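Local coordinates for protein 4-alpha-glucanotransferase (Streptococcus agalactiae, PDB 6M6T) that is an amylomaltase, also called disproportionating enzyme, built on a TIM-barrel fold that holds bound glycans in its pockets, at residues P382-A393 with T435-I445; E399-N407 with P427-T435. All coordinates share one frame; numbering follows the deposited sequence.

Interaction 1: P382-A393 with T435-I445; sequences PHNYTENTIAYA and TLYATVSQTTI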
loop_
_atom_site.group_PDB
_atom_site.type_symbol
_atom_site.label_atom_id
_atom_site.label_comp_id
_atom_site.label_asym_id
_atom_site.label_seq_id
_atom_site.Cartn_x
_atom_site.Cartn_y
_atom_site.Cartn_z
ATOM N N PRO A 382 -9.597 -19.178 -14.781
ATOM C CA PRO A 382 -10.909 -18.489 -14.740
ATOM C C PRO A 382 -12.120 -19.375 -14.450
ATOM O O PRO A 382 -13.034 -18.949 -13.726
ATOM C CB PRO A 382 -11.003 -17.862 -16.137
ATOM C CG PRO A 382 -9.568 -17.637 -16.549
ATOM C CD PRO A 382 -8.713 -18.658 -15.845
ATOM N N HIS A 383 -12.150 -20.594 -14.964
ATOM C CA HIS A 383 -13.374 -21.344 -14.752
ATOM C C HIS A 383 -13.526 -21.856 -13.351
ATOM O O HIS A 383 -14.384 -22.713 -13.186
ATOM C CB HIS A 383 -13.455 -22.501 -15.742
ATOM C CG HIS A 383 -12.343 -23.498 -15.618
ATOM N ND1 HIS A 383 -11.403 -23.690 -16.614
ATOM C CD2 HIS A 383 -12.043 -24.386 -14.636
ATOM C CE1 HIS A 383 -10.562 -24.642 -16.241
ATOM N NE2 HIS A 383 -10.928 -25.077 -15.046
ATOM N N ASN A 384 -12.747 -21.424 -12.358
ATOM C CA ASN A 384 -12.928 -21.850 -10.978
ATOM C C ASN A 384 -13.252 -20.687 -10.057
ATOM O O ASN A 384 -13.331 -20.874 -8.828
ATOM C CB ASN A 384 -11.678 -22.575 -10.471
ATOM C CG ASN A 384 -11.515 -23.931 -11.095
ATOM O OD1 ASN A 384 -10.410 -24.335 -11.470
ATOM N ND2 ASN A 384 -12.625 -24.648 -11.229
ATOM N N TYR A 385 -13.434 -19.492 -10.614
ATOM C CA TYR A 385 -13.748 -18.331 -9.802
ATOM C C TYR A 385 -15.216 -18.374 -9.406
ATOM O O TYR A 385 -16.054 -18.935 -10.118
ATOM C CB TYR A 385 -13.444 -17.046 -10.564
ATOM C CG TYR A 385 -12.013 -16.899 -11.017
ATOM C CD1 TYR A 385 -11.027 -17.788 -10.607
ATOM C CD2 TYR A 385 -11.648 -15.853 -11.853
ATOM C CE1 TYR A 385 -9.709 -17.646 -11.024
ATOM C CE2 TYR A 385 -10.341 -15.697 -12.288
ATOM C CZ TYR A 385 -9.364 -16.590 -11.862
ATOM O OH TYR A 385 -8.051 -16.426 -12.279
ATOM N N THR A 386 -15.520 -17.799 -8.246
ATOM C CA THR A 386 -16.897 -17.591 -7.829
ATOM C C THR A 386 -17.132 -16.090 -7.660
ATOM O O THR A 386 -16.224 -15.275 -7.828
ATOM C CB THR A 386 -17.209 -18.366 -6.551
ATOM O OG1 THR A 386 -16.886 -17.554 -5.423
ATOM C CG2 THR A 386 -16.384 -19.643 -6.501
ATOM N N GLU A 387 -18.376 -15.724 -7.354
ATOM C CA GLU A 387 -18.739 -14.313 -7.340
ATOM C C GLU A 387 -18.019 -13.573 -6.225
ATOM O O GLU A 387 -17.515 -12.465 -6.433
ATOM C CB GLU A 387 -20.260 -14.175 -7.212
ATOM C CG GLU A 387 -20.774 -12.788 -6.823
ATOM C CD GLU A 387 -20.910 -12.628 -5.313
ATOM O OE1 GLU A 387 -20.246 -11.736 -4.739
ATOM O OE2 GLU A 387 -21.675 -13.404 -4.694
ATOM N N ASN A 388 -17.929 -14.175 -5.038
ATOM C CA ASN A 388 -17.329 -13.505 -3.880
ATOM C C ASN A 388 -15.798 -13.570 -3.931
ATOM O O ASN A 388 -15.138 -14.130 -3.057
ATOM C CB ASN A 388 -17.864 -14.117 -2.596
ATOM C CG ASN A 388 -17.622 -13.246 -1.402
ATOM O OD1 ASN A 388 -17.631 -12.017 -1.509
ATOM N ND2 ASN A 388 -17.409 -13.872 -0.238
ATOM N N THR A 389 -15.242 -12.989 -4.997
ATOM C CA THR A 389 -13.805 -12.825 -5.173
ATOM C C THR A 389 -13.542 -11.542 -5.959
ATOM O O THR A 389 -14.411 -11.038 -6.686
ATOM C CB THR A 389 -13.149 -14.017 -5.908
ATOM O OG1 THR A 389 -13.629 -14.089 -7.258
ATOM C CG2 THR A 389 -13.390 -15.359 -5.208
ATOM N N ILE A 390 -12.319 -11.029 -5.820
ATOM C CA ILE A 390 -11.828 -9.870 -6.566
ATOM C C ILE A 390 -10.751 -10.375 -7.508
ATOM O O ILE A 390 -9.705 -10.837 -7.051
ATOM C CB ILE A 390 -11.239 -8.802 -5.642
ATOM C CG1 ILE A 390 -12.180 -8.461 -4.487
ATOM C CG2 ILE A 390 -10.817 -7.588 -6.453
ATOM C CD1 ILE A 390 -13.632 -8.311 -4.881
ATOM N N ALA A 391 -10.955 -10.282 -8.809
ATOM C CA ALA A 391 -10.012 -10.893 -9.736
ATOM C C ALA A 391 -9.074 -9.855 -10.334
ATOM O O ALA A 391 -9.505 -8.773 -10.731
ATOM C CB ALA A 391 -10.735 -11.645 -10.849
ATOM N N TYR A 392 -7.782 -10.204 -10.376
ATOM C CA TYR A 392 -6.714 -9.415 -10.978
ATOM C C TYR A 392 -6.082 -10.194 -12.116
ATOM O O TYR A 392 -6.074 -11.431 -12.123
ATOM C CB TYR A 392 -5.587 -9.075 -9.990
ATOM C CG TYR A 392 -6.070 -8.357 -8.779
ATOM C CD1 TYR A 392 -6.570 -9.059 -7.699
ATOM C CD2 TYR A 392 -6.073 -6.976 -8.731
ATOM C CE1 TYR A 392 -7.035 -8.405 -6.597
ATOM C CE2 TYR A 392 -6.540 -6.309 -7.630
ATOM C CZ TYR A 392 -7.024 -7.030 -6.564
ATOM O OH TYR A 392 -7.489 -6.370 -5.456
ATOM N N ALA A 393 -5.547 -9.448 -13.077
ATOM C CA ALA A 393 -4.633 -10.042 -14.038
ATOM C C ALA A 393 -3.311 -10.329 -13.357
ATOM O O ALA A 393 -2.801 -11.457 -13.386
ATOM C CB ALA A 393 -4.444 -9.099 -15.222
ATOM N N THR A 435 -10.676 -11.669 -21.076
ATOM C CA THR A 435 -11.042 -12.851 -20.294
ATOM C C THR A 435 -11.299 -12.501 -18.829
ATOM O O THR A 435 -12.338 -12.874 -18.272
ATOM C CB THR A 435 -9.985 -13.940 -20.402
ATOM O OG1 THR A 435 -9.680 -14.172 -21.779
ATOM C CG2 THR A 435 -10.533 -15.217 -19.815
ATOM N N LEU A 436 -10.366 -11.783 -18.189
ATOM C CA LEU A 436 -10.544 -11.353 -16.797
ATOM C C LEU A 436 -11.909 -10.725 -16.569
ATOM O O LEU A 436 -12.573 -10.994 -15.565
ATOM C CB LEU A 436 -9.451 -10.352 -16.406
ATOM C CG LEU A 436 -9.576 -9.598 -15.068
ATOM C CD1 LEU A 436 -9.626 -10.525 -13.898
ATOM C CD2 LEU A 436 -8.421 -8.673 -14.880
ATOM N N TYR A 437 -12.331 -9.839 -17.471
ATOM C CA TYR A 437 -13.603 -9.173 -17.249
ATOM C C TYR A 437 -14.772 -10.094 -17.525
ATOM O O TYR A 437 -15.875 -9.843 -17.029
ATOM C CB TYR A 437 -13.690 -7.908 -18.107
ATOM C CG TYR A 437 -13.079 -6.720 -17.419
ATOM C CD1 TYR A 437 -11.888 -6.847 -16.724
ATOM C CD2 TYR A 437 -13.701 -5.485 -17.436
ATOM C CE1 TYR A 437 -11.322 -5.776 -16.085
ATOM C CE2 TYR A 437 -13.141 -4.396 -16.786
ATOM C CZ TYR A 437 -11.950 -4.555 -16.114
ATOM O OH TYR A 437 -11.387 -3.504 -15.452
ATOM N N ALA A 438 -14.553 -11.168 -18.287
ATOM C CA ALA A 438 -15.623 -12.129 -18.513
ATOM C C ALA A 438 -15.882 -13.061 -17.332
ATOM O O ALA A 438 -16.876 -13.795 -17.372
ATOM C CB ALA A 438 -15.316 -12.962 -19.755
ATOM N N THR A 439 -15.040 -13.054 -16.294
ATOM C CA THR A 439 -15.182 -13.998 -15.191
ATOM C C THR A 439 -16.368 -13.640 -14.293
ATOM O O THR A 439 -16.851 -12.508 -14.272
ATOM C CB THR A 439 -13.901 -14.058 -14.346
ATOM O OG1 THR A 439 -13.879 -12.978 -13.407
ATOM C CG2 THR A 439 -12.659 -13.986 -15.222
ATOM N N VAL A 440 -16.817 -14.623 -13.517
ATOM C CA VAL A 440 -18.002 -14.447 -12.688
ATOM C C VAL A 440 -17.700 -13.615 -11.450
ATOM O O VAL A 440 -18.570 -13.451 -10.583
ATOM C CB VAL A 440 -18.591 -15.808 -12.288
ATOM C CG1 VAL A 440 -18.849 -16.624 -13.523
ATOM C CG2 VAL A 440 -17.656 -16.542 -11.348
ATOM N N SER A 441 -16.466 -13.110 -11.347
ATOM C CA SER A 441 -16.042 -12.358 -10.169
ATOM C C SER A 441 -16.876 -11.092 -10.016
ATOM O O SER A 441 -17.239 -10.454 -11.006
ATOM C CB SER A 441 -14.553 -11.993 -10.275
ATOM O OG SER A 441 -13.693 -13.013 -9.792
ATOM N N GLN A 442 -17.184 -10.718 -8.768
ATOM C CA GLN A 442 -17.997 -9.523 -8.572
ATOM C C GLN A 442 -17.241 -8.272 -8.977
ATOM O O GLN A 442 -17.845 -7.345 -9.530
ATOM C CB GLN A 442 -18.490 -9.418 -7.126
ATOM C CG GLN A 442 -17.481 -8.916 -6.088
ATOM C CD GLN A 442 -18.023 -8.984 -4.650
ATOM O OE1 GLN A 442 -18.247 -10.073 -4.097
ATOM N NE2 GLN A 442 -18.234 -7.816 -4.043
ATOM N N THR A 443 -15.923 -8.249 -8.760
ATOM C CA THR A 443 -15.077 -7.116 -9.105
ATOM C C THR A 443 -13.807 -7.613 -9.773
ATOM O O THR A 443 -13.227 -8.606 -9.348
ATOM C CB THR A 443 -14.707 -6.283 -7.869
ATOM O OG1 THR A 443 -15.875 -6.037 -7.072
ATOM C CG2 THR A 443 -14.103 -4.950 -8.286
ATOM N N THR A 444 -13.383 -6.924 -10.818
ATOM C CA THR A 444 -12.104 -7.171 -11.463
ATOM C C THR A 444 -11.338 -5.862 -11.518
ATOM O O THR A 444 -11.927 -4.794 -11.731
ATOM C CB THR A 444 -12.282 -7.728 -12.876
ATOM O OG1 THR A 444 -13.152 -6.856 -13.621
ATOM C CG2 THR A 444 -12.862 -9.167 -12.835
ATOM N N ILE A 445 -10.027 -5.947 -11.315
ATOM C CA ILE A 445 -9.164 -4.772 -11.252
ATOM C C ILE A 445 -8.104 -4.875 -12.335
ATOM O O ILE A 445 -7.454 -5.917 -12.484
ATOM C CB ILE A 445 -8.504 -4.613 -9.874
ATOM C CG1 ILE A 445 -9.551 -4.722 -8.776
ATOM C CG2 ILE A 445 -7.826 -3.277 -9.789
ATOM C CD1 ILE A 445 -10.506 -3.569 -8.785
#

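Interaction 2: E399-N407 with P427-T435; sequences EVINGWFEN and PITETVLRT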
loop_
_atom_site.group_PDB
_atom_site.type_symbol
_atom_site.label_atom_id
_atom_site.label_comp_id
_atom_site.label_asym_id
_atom_site.label_seq_id
_atom_site.Cartn_x
_atom_site.Cartn_y
_atom_site.Cartn_z
ATOM N N GLU A 399 4.457 -9.883 -12.347
ATOM C CA GLU A 399 4.899 -9.257 -13.576
ATOM C C GLU A 399 3.746 -8.506 -14.234
ATOM O O GLU A 399 2.578 -8.765 -13.965
ATOM C CB GLU A 399 5.448 -10.320 -14.516
ATOM C CG GLU A 399 6.370 -11.283 -13.814
ATOM C CD GLU A 399 6.540 -12.581 -14.562
ATOM O OE1 GLU A 399 5.745 -13.527 -14.299
ATOM O OE2 GLU A 399 7.461 -12.645 -15.415
ATOM N N VAL A 400 4.076 -7.535 -15.083
ATOM C CA VAL A 400 3.056 -7.021 -15.978
ATOM C C VAL A 400 2.728 -8.115 -16.980
ATOM O O VAL A 400 3.574 -8.967 -17.287
ATOM C CB VAL A 400 3.513 -5.733 -16.684
ATOM C CG1 VAL A 400 4.001 -4.711 -15.666
ATOM C CG2 VAL A 400 4.575 -6.059 -17.719
ATOM N N ILE A 401 1.486 -8.106 -17.489
ATOM C CA ILE A 401 1.010 -9.175 -18.376
ATOM C C ILE A 401 1.969 -9.376 -19.541
ATOM O O ILE A 401 2.288 -10.515 -19.921
ATOM C CB ILE A 401 -0.415 -8.875 -18.887
ATOM C CG1 ILE A 401 -1.432 -8.942 -17.752
ATOM C CG2 ILE A 401 -0.806 -9.836 -20.015
ATOM C CD1 ILE A 401 -2.727 -8.289 -18.108
ATOM N N ASN A 402 2.434 -8.274 -20.137
ATOM C CA ASN A 402 3.404 -8.397 -21.213
ATOM C C ASN A 402 4.639 -9.130 -20.752
ATOM O O ASN A 402 5.239 -9.879 -21.534
ATOM C CB ASN A 402 3.780 -7.029 -21.742
ATOM C CG ASN A 402 2.872 -6.593 -22.840
ATOM O OD1 ASN A 402 2.323 -7.426 -23.562
ATOM N ND2 ASN A 402 2.692 -5.285 -22.981
ATOM N N GLY A 403 5.024 -8.937 -19.489
ATOM C CA GLY A 403 6.169 -9.656 -18.954
ATOM C C GLY A 403 5.858 -11.109 -18.639
ATOM O O GLY A 403 6.637 -12.006 -18.969
ATOM N N TRP A 404 4.719 -11.360 -17.983
ATOM C CA TRP A 404 4.319 -12.734 -17.671
ATOM C C TRP A 404 4.270 -13.596 -18.928
ATOM O O TRP A 404 4.702 -14.755 -18.911
ATOM C CB TRP A 404 2.968 -12.721 -16.954
ATOM C CG TRP A 404 2.159 -13.965 -17.089
ATOM C CD1 TRP A 404 2.148 -15.032 -16.239
ATOM C CD2 TRP A 404 1.199 -14.259 -18.116
ATOM N NE1 TRP A 404 1.251 -15.975 -16.676
ATOM C CE2 TRP A 404 0.656 -15.526 -17.828
ATOM C CE3 TRP A 404 0.751 -13.575 -19.255
ATOM C CZ2 TRP A 404 -0.304 -16.132 -18.642
ATOM C CZ3 TRP A 404 -0.210 -14.180 -20.063
ATOM C CH2 TRP A 404 -0.722 -15.448 -19.749
ATOM N N PHE A 405 3.801 -13.024 -20.044
ATOM C CA PHE A 405 3.685 -13.778 -21.287
ATOM C C PHE A 405 5.030 -14.159 -21.906
ATOM O O PHE A 405 5.071 -15.087 -22.719
ATOM C CB PHE A 405 2.861 -13.003 -22.315
ATOM C CG PHE A 405 2.355 -13.873 -23.430
ATOM C CD1 PHE A 405 1.483 -14.918 -23.160
ATOM C CD2 PHE A 405 2.786 -13.685 -24.737
ATOM C CE1 PHE A 405 1.034 -15.747 -24.173
ATOM C CE2 PHE A 405 2.340 -14.509 -25.756
ATOM C CZ PHE A 405 1.463 -15.538 -25.475
ATOM N N GLU A 406 6.128 -13.473 -21.574
ATOM C CA GLU A 406 7.422 -13.918 -22.090
ATOM C C GLU A 406 7.830 -15.239 -21.461
ATOM O O GLU A 406 8.282 -16.153 -22.157
ATOM C CB GLU A 406 8.514 -12.889 -21.820
ATOM C CG GLU A 406 8.094 -11.438 -21.901
ATOM C CD GLU A 406 9.281 -10.531 -22.162
ATOM O OE1 GLU A 406 10.376 -11.071 -22.469
ATOM O OE2 GLU A 406 9.124 -9.287 -22.060
ATOM N N ASN A 407 7.677 -15.365 -20.147
ATOM C CA ASN A 407 8.282 -16.468 -19.401
ATOM C C ASN A 407 7.348 -17.655 -19.284
ATOM O O ASN A 407 7.118 -18.191 -18.205
ATOM C CB ASN A 407 8.711 -15.962 -18.037
ATOM C CG ASN A 407 9.592 -14.753 -18.150
ATOM O OD1 ASN A 407 10.540 -14.743 -18.947
ATOM N ND2 ASN A 407 9.284 -13.713 -17.380
ATOM N N PRO A 427 -2.571 -7.456 -29.299
ATOM C CA PRO A 427 -1.678 -7.508 -28.135
ATOM C C PRO A 427 -2.354 -8.278 -27.012
ATOM O O PRO A 427 -3.540 -8.094 -26.747
ATOM C CB PRO A 427 -1.461 -6.028 -27.772
ATOM C CG PRO A 427 -2.034 -5.233 -28.911
ATOM C CD PRO A 427 -3.077 -6.094 -29.544
ATOM N N ILE A 428 -1.597 -9.157 -26.355
ATOM C CA ILE A 428 -2.220 -10.081 -25.419
ATOM C C ILE A 428 -2.666 -9.427 -24.119
ATOM O O ILE A 428 -3.349 -10.076 -23.320
ATOM C CB ILE A 428 -1.281 -11.270 -25.128
ATOM C CG1 ILE A 428 -2.087 -12.422 -24.523
ATOM C CG2 ILE A 428 -0.116 -10.838 -24.216
ATOM C CD1 ILE A 428 -1.561 -13.748 -24.832
ATOM N N THR A 429 -2.336 -8.161 -23.875
ATOM C CA THR A 429 -2.884 -7.525 -22.678
ATOM C C THR A 429 -4.386 -7.323 -22.820
ATOM O O THR A 429 -5.151 -7.534 -21.868
ATOM C CB THR A 429 -2.196 -6.194 -22.415
ATOM O OG1 THR A 429 -2.291 -5.371 -23.587
ATOM C CG2 THR A 429 -0.735 -6.415 -22.040
ATOM N N GLU A 430 -4.819 -6.933 -24.019
ATOM C CA GLU A 430 -6.236 -6.831 -24.325
ATOM C C GLU A 430 -6.902 -8.213 -24.327
ATOM O O GLU A 430 -8.047 -8.359 -23.868
ATOM C CB GLU A 430 -6.398 -6.096 -25.669
ATOM C CG GLU A 430 -6.338 -4.551 -25.550
ATOM C CD GLU A 430 -5.724 -3.836 -26.754
ATOM O OE1 GLU A 430 -5.548 -2.592 -26.674
ATOM O OE2 GLU A 430 -5.408 -4.503 -27.766
ATOM N N THR A 431 -6.184 -9.247 -24.778
ATOM C CA THR A 431 -6.694 -10.607 -24.657
ATOM C C THR A 431 -6.983 -10.946 -23.199
ATOM O O THR A 431 -8.137 -11.219 -22.816
ATOM C CB THR A 431 -5.689 -11.609 -25.237
ATOM O OG1 THR A 431 -5.132 -11.109 -26.460
ATOM C CG2 THR A 431 -6.373 -12.956 -25.509
ATOM N N VAL A 432 -5.930 -10.924 -22.373
ATOM C CA VAL A 432 -6.057 -11.358 -20.988
ATOM C C VAL A 432 -7.149 -10.563 -20.296
ATOM O O VAL A 432 -7.954 -11.123 -19.544
ATOM C CB VAL A 432 -4.704 -11.242 -20.253
ATOM C CG1 VAL A 432 -4.868 -11.529 -18.747
ATOM C CG2 VAL A 432 -3.684 -12.188 -20.861
ATOM N N LEU A 433 -7.221 -9.257 -20.565
ATOM C CA LEU A 433 -8.175 -8.419 -19.861
ATOM C C LEU A 433 -9.609 -8.678 -20.318
ATOM O O LEU A 433 -10.548 -8.588 -19.504
ATOM C CB LEU A 433 -7.788 -6.961 -20.054
ATOM C CG LEU A 433 -6.651 -6.489 -19.162
ATOM C CD1 LEU A 433 -6.055 -5.221 -19.720
ATOM C CD2 LEU A 433 -7.209 -6.237 -17.787
ATOM N N ARG A 434 -9.808 -9.016 -21.599
ATOM C CA ARG A 434 -11.134 -9.468 -22.018
ATOM C C ARG A 434 -11.563 -10.671 -21.189
ATOM O O ARG A 434 -12.657 -10.684 -20.598
ATOM C CB ARG A 434 -11.150 -9.800 -23.517
ATOM C CG ARG A 434 -11.213 -8.572 -24.420
ATOM C CD ARG A 434 -12.327 -8.702 -25.464
ATOM N NE ARG A 434 -12.729 -7.402 -26.002
ATOM C CZ ARG A 434 -11.951 -6.650 -26.765
ATOM N NH1 ARG A 434 -10.743 -7.076 -27.095
ATOM N NH2 ARG A 434 -12.386 -5.481 -27.210
ATOM N N THR A 435 -10.676 -11.669 -21.076
ATOM C CA THR A 435 -11.042 -12.851 -20.294
ATOM C C THR A 435 -11.299 -12.501 -18.829
ATOM O O THR A 435 -12.338 -12.874 -18.272
ATOM C CB THR A 435 -9.985 -13.940 -20.402
ATOM O OG1 THR A 435 -9.680 -14.172 -21.779
ATOM C CG2 THR A 435 -10.533 -15.217 -19.815
#

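Interaction 1: P382-A393 with T435-I445
Ile390 and Ile445 meet on one face of a pair of parallel strands, 389-392 and 443-445, with Ile390 CG2 3.9 Å from Ile445 CG1. Tyr392 lies beside Ile445 and points the same way. The Tyr392 hydroxyl goes on to Gln45. Ile390 also runs alongside Thr443. On the other face, the methyl of Ala391 sits between Leu436 CD1 and the hydroxyl of Ser441. The backbone joins the strands through Ala391 N to Thr443 O, 2.9 Å, and Ile445 N to Ala391 O, 2.9 Å. Toward the loop, Ser441 OG donates to Thr389 OG1 at 2.8 Å. Thr389 OG1 is placed between its own N and carbonyl carbon (chi1 66°), and from there it donates to Thr386 O. Tyr385 turns its ring edge to Thr439, with CD2 3.8 Å from Thr439 CB, while Pro382 CA lies over one ring face. Glu387 O takes two amide donors, Gln442 N and Thr389 N. This is the packing of neighbouring strands in a TIM barrel. The chemistry changes along the pair: backbone bonds join the strands and apolar side chains pack on their two faces, while before the strands a hydroxyl chain from Ser441 through Thr389 to the Thr386 carbonyl, and separately the Gln442 amide on Glu387 O, link the loops.

Interaction 2: E399-N407 with P427-T435
Phe405 and Ile428 make the aromatic part of this contact. The two side chains cross at about a right angle. Ile428 CD1 lies over one face of the Phe405 ring, 3.6 Å from the centroid and 23° off the ring normal, in a CH-pi contact. Ile428 CG1 is anti to the backbone N (chi1 -162°) and the chain stays extended beyond it, which carries CD1 over the ring. Trp404 adds a lighter touch, with CZ3 4.1 Å from Val432 CG2.

The aliphatic part centres on Ile401. It reaches toward Val432 tip to tip, and its CG2 comes within 3.8 Å of Val432 CG2. The same methyl is 4.0 Å from Thr429 CG2. Farther out, Ile401 CD1 approaches Val432 CG1 at 3.9 Å.

The polar side chains make no polar bond to one another here. The Thr429 methyl packs against the Asn402 amide, with CG2 3.6 Å from OD1. The polar ends are held by other residues: Thr429 OG1 bonds to Asp453, and Asn402 ND2 bonds to the Lys454 carbonyl.

The contact is plain hydrophobic packing of the short helix 401-404 on the first turns of helix 428-438. Helix 410-419 lies against Phe405. Asp450, in helix 448-451, accepts from Ile401 N. Beyond the contact, Glu430 and Arg434 meet helix 481-493.

Interactions 1 and 2 share helix 428-438, and Thr435 belongs to both. Interaction 2 is nested along the chain inside the loop that interaction 1 closes: strand 389-392 leads on to helix 401-404, and helix 428-438 leads back to strand 443-447. The two contacts touch where Ala393 CB meets Ile401 CD1 at 3.5 Å, and their centres are about 16 Å apart. Neither reaches the bound glycan directly. The side chain of Tyr392 is about 10 Å from a bound AC1 unit, and that of Trp404 is about 11 Å from one. Between 382-393 and 399-407 in sequence lie His396 and Asp397, which line a glycan pocket.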